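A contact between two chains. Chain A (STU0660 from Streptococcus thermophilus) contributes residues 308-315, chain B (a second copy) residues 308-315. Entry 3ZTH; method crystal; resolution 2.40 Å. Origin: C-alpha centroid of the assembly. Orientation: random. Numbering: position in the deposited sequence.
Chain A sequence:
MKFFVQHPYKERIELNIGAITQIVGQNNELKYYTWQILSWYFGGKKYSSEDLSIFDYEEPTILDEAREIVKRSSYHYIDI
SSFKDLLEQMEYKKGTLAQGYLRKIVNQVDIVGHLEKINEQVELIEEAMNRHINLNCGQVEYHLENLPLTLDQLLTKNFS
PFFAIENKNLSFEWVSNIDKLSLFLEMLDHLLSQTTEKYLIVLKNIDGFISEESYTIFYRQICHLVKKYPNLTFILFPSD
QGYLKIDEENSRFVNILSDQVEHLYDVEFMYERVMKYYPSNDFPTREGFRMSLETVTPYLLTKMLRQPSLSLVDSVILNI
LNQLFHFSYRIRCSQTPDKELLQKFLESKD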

# COMPACT_ATOMS: atom_id res chain seq x y z
N PRO A 308 42.86 33.92 11.90
CA PRO A 308 42.41 33.18 13.08
C PRO A 308 43.26 33.59 14.28
O PRO A 308 44.44 33.89 14.13
CB PRO A 308 42.62 31.72 12.68
CG PRO A 308 43.80 31.80 11.78
CD PRO A 308 43.49 33.02 10.93
N SER A 309 42.63 33.64 15.45
CA SER A 309 43.32 34.02 16.67
C SER A 309 44.20 32.84 17.08
O SER A 309 43.70 31.74 17.34
CB SER A 309 42.30 34.34 17.78
OG SER A 309 42.95 34.87 18.92
N LEU A 310 45.50 33.08 17.13
CA LEU A 310 46.44 32.04 17.49
C LEU A 310 47.60 32.59 18.29
O LEU A 310 47.87 33.80 18.26
CB LEU A 310 47.00 31.36 16.23
CG LEU A 310 46.04 30.66 15.28
CD1 LEU A 310 46.80 30.18 14.04
CD2 LEU A 310 45.37 29.50 15.99
N SER A 311 48.28 31.71 19.01
CA SER A 311 49.44 32.09 19.80
C SER A 311 50.55 32.40 18.80
O SER A 311 50.50 31.98 17.64
CB SER A 311 49.88 30.94 20.71
OG SER A 311 50.44 29.87 19.96
N LEU A 312 51.55 33.13 19.26
CA LEU A 312 52.68 33.50 18.43
C LEU A 312 53.34 32.26 17.82
O LEU A 312 53.64 32.22 16.62
CB LEU A 312 53.67 34.30 19.29
CG LEU A 312 54.92 34.91 18.65
CD1 LEU A 312 54.58 35.66 17.35
CD2 LEU A 312 55.58 35.85 19.67
N VAL A 313 53.54 31.24 18.64
CA VAL A 313 54.18 30.00 18.20
C VAL A 313 53.34 29.23 17.18
O VAL A 313 53.88 28.72 16.18
CB VAL A 313 54.49 29.07 19.40
CG1 VAL A 313 54.79 27.66 18.92
CG2 VAL A 313 55.69 29.62 20.17
N ASP A 314 52.04 29.13 17.42
CA ASP A 314 51.20 28.41 16.49
C ASP A 314 51.12 29.14 15.15
O ASP A 314 51.03 28.50 14.10
CB ASP A 314 49.79 28.20 17.08
CG ASP A 314 49.77 27.16 18.21
OD1 ASP A 314 50.74 26.38 18.34
OD2 ASP A 314 48.78 27.11 18.96
N SER A 315 51.18 30.47 15.20
CA SER A 315 51.11 31.28 13.98
C SER A 315 52.35 31.01 13.13
O SER A 315 52.27 30.93 11.91
CB SER A 315 51.05 32.77 14.32
OG SER A 315 49.93 33.06 15.13
N PRO B 308 43.61 27.35 25.59
CA PRO B 308 43.37 27.62 24.17
C PRO B 308 44.41 28.54 23.53
O PRO B 308 44.97 29.42 24.19
CB PRO B 308 41.97 28.23 24.16
CG PRO B 308 41.94 28.99 25.46
CD PRO B 308 42.59 28.01 26.44
N SER B 309 44.67 28.31 22.25
CA SER B 309 45.62 29.13 21.51
C SER B 309 44.88 30.39 21.06
O SER B 309 43.94 30.31 20.28
CB SER B 309 46.16 28.37 20.30
OG SER B 309 47.04 29.18 19.54
N LEU B 310 45.32 31.54 21.55
CA LEU B 310 44.71 32.82 21.21
C LEU B 310 45.75 33.92 21.12
O LEU B 310 46.80 33.86 21.76
CB LEU B 310 43.68 33.23 22.27
CG LEU B 310 42.41 32.41 22.44
CD1 LEU B 310 41.69 32.91 23.67
CD2 LEU B 310 41.52 32.52 21.20
N SER B 311 45.45 34.95 20.33
CA SER B 311 46.37 36.07 20.21
C SER B 311 46.50 36.69 21.60
O SER B 311 45.70 36.41 22.50
CB SER B 311 45.83 37.11 19.23
OG SER B 311 44.63 37.67 19.71
N LEU B 312 47.51 37.53 21.76
CA LEU B 312 47.76 38.18 23.04
C LEU B 312 46.57 39.02 23.51
O LEU B 312 46.21 38.99 24.68
CB LEU B 312 49.02 39.03 22.92
CG LEU B 312 49.58 39.65 24.20
CD1 LEU B 312 49.71 38.59 25.29
CD2 LEU B 312 50.94 40.25 23.91
N VAL B 313 45.95 39.76 22.58
CA VAL B 313 44.81 40.61 22.92
C VAL B 313 43.58 39.84 23.36
O VAL B 313 42.94 40.20 24.35
CB VAL B 313 44.40 41.52 21.73
CG1 VAL B 313 43.30 42.48 22.17
CG2 VAL B 313 45.59 42.31 21.25
N ASP B 314 43.22 38.81 22.60
CA ASP B 314 42.05 38.01 22.93
C ASP B 314 42.21 37.35 24.30
O ASP B 314 41.26 37.25 25.07
CB ASP B 314 41.80 36.94 21.86
CG ASP B 314 41.41 37.54 20.51
OD1 ASP B 314 40.93 38.69 20.47
OD2 ASP B 314 41.58 36.85 19.48
N SER B 315 43.43 36.92 24.60
CA SER B 315 43.70 36.27 25.88
C SER B 315 43.46 37.24 27.04
O SER B 315 42.86 36.87 28.05
CB SER B 315 45.14 35.76 25.93
OG SER B 315 45.37 34.82 24.91

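What joins the two stretches? Four hydrogen bonds do, two centred on each copy of Ser309, in a nearly symmetric exchange. Ser309(A) OG donates to Asp314(B) OD2 at a very short 2.5 Å and accepts from Ser311(B) N at 2.9 Å, with an almost straight N-H...O angle of 177°. In the reciprocal set, Ser309(B) OG donates to Asp314(A) OD2 at 2.8 Å and accepts from Ser311(A) N at 2.9 Å, at 159°. Each hydroxyl therefore donates a hydrogen bond to a carboxylate and accepts one from a backbone amide of the partner chain.

How are the side chains placed to do this? Both Ser309 side chains leave the backbone toward the other stretch with chi1 in the t rotamer, and serine is short enough for its hydroxyl to sit close against the start of the partner's helix. Asp314, also directed toward the partner, adopts the m rotamer in both chains and presents OD2 to the incoming serine. Its other oxygen, OD1, is hydrogen-bonded elsewhere in the structure, so both carboxylate oxygens have partners, as a buried charged group needs.

What does Ser311 contribute besides its amide? It is the N-cap of the helix in each chain, its p rotamer placing OG within reach of the Asp314 amide in the first turn of the helix. In chain A this capping bond, Asp314(A) N to Ser311(A) OG, measures 3.1 Å; in chain B, Asp314(B) N to Ser311(B) OG is weak at 3.4 Å, and Ser311(B) OG also makes a weak bond to Asp314(B) OD2 at 3.2 Å. The carbonyl of Ser311 is satisfied within its own chain too: Ser311(A) O accepts from Ser315(A) N at 2.9 Å and Ser315(A) OG at 2.8 Å, and the same pairing recurs in chain B.

What is buried where the backbones meet? The stretches cover 307 Å² in total, and the two Ser309 residues account for about half. Leu310(A) CA and Leu310(B) CA approach to 4.2 Å; their CB atoms touch the opposite stretch, but the CA-to-CB bonds point away overall, and both leucines, whose nonpolar side chains suit such a place, are buried in the assembly. Leu310(A) O lies 3.3 Å from Ser311(B) CA in a CA-H...O contact. Ser309(A) O and Ser309(B) O, 3.3 Å apart, are both acceptors and cannot bond to each other; the hydrogen bonds across the contact all involve a Ser309 OG.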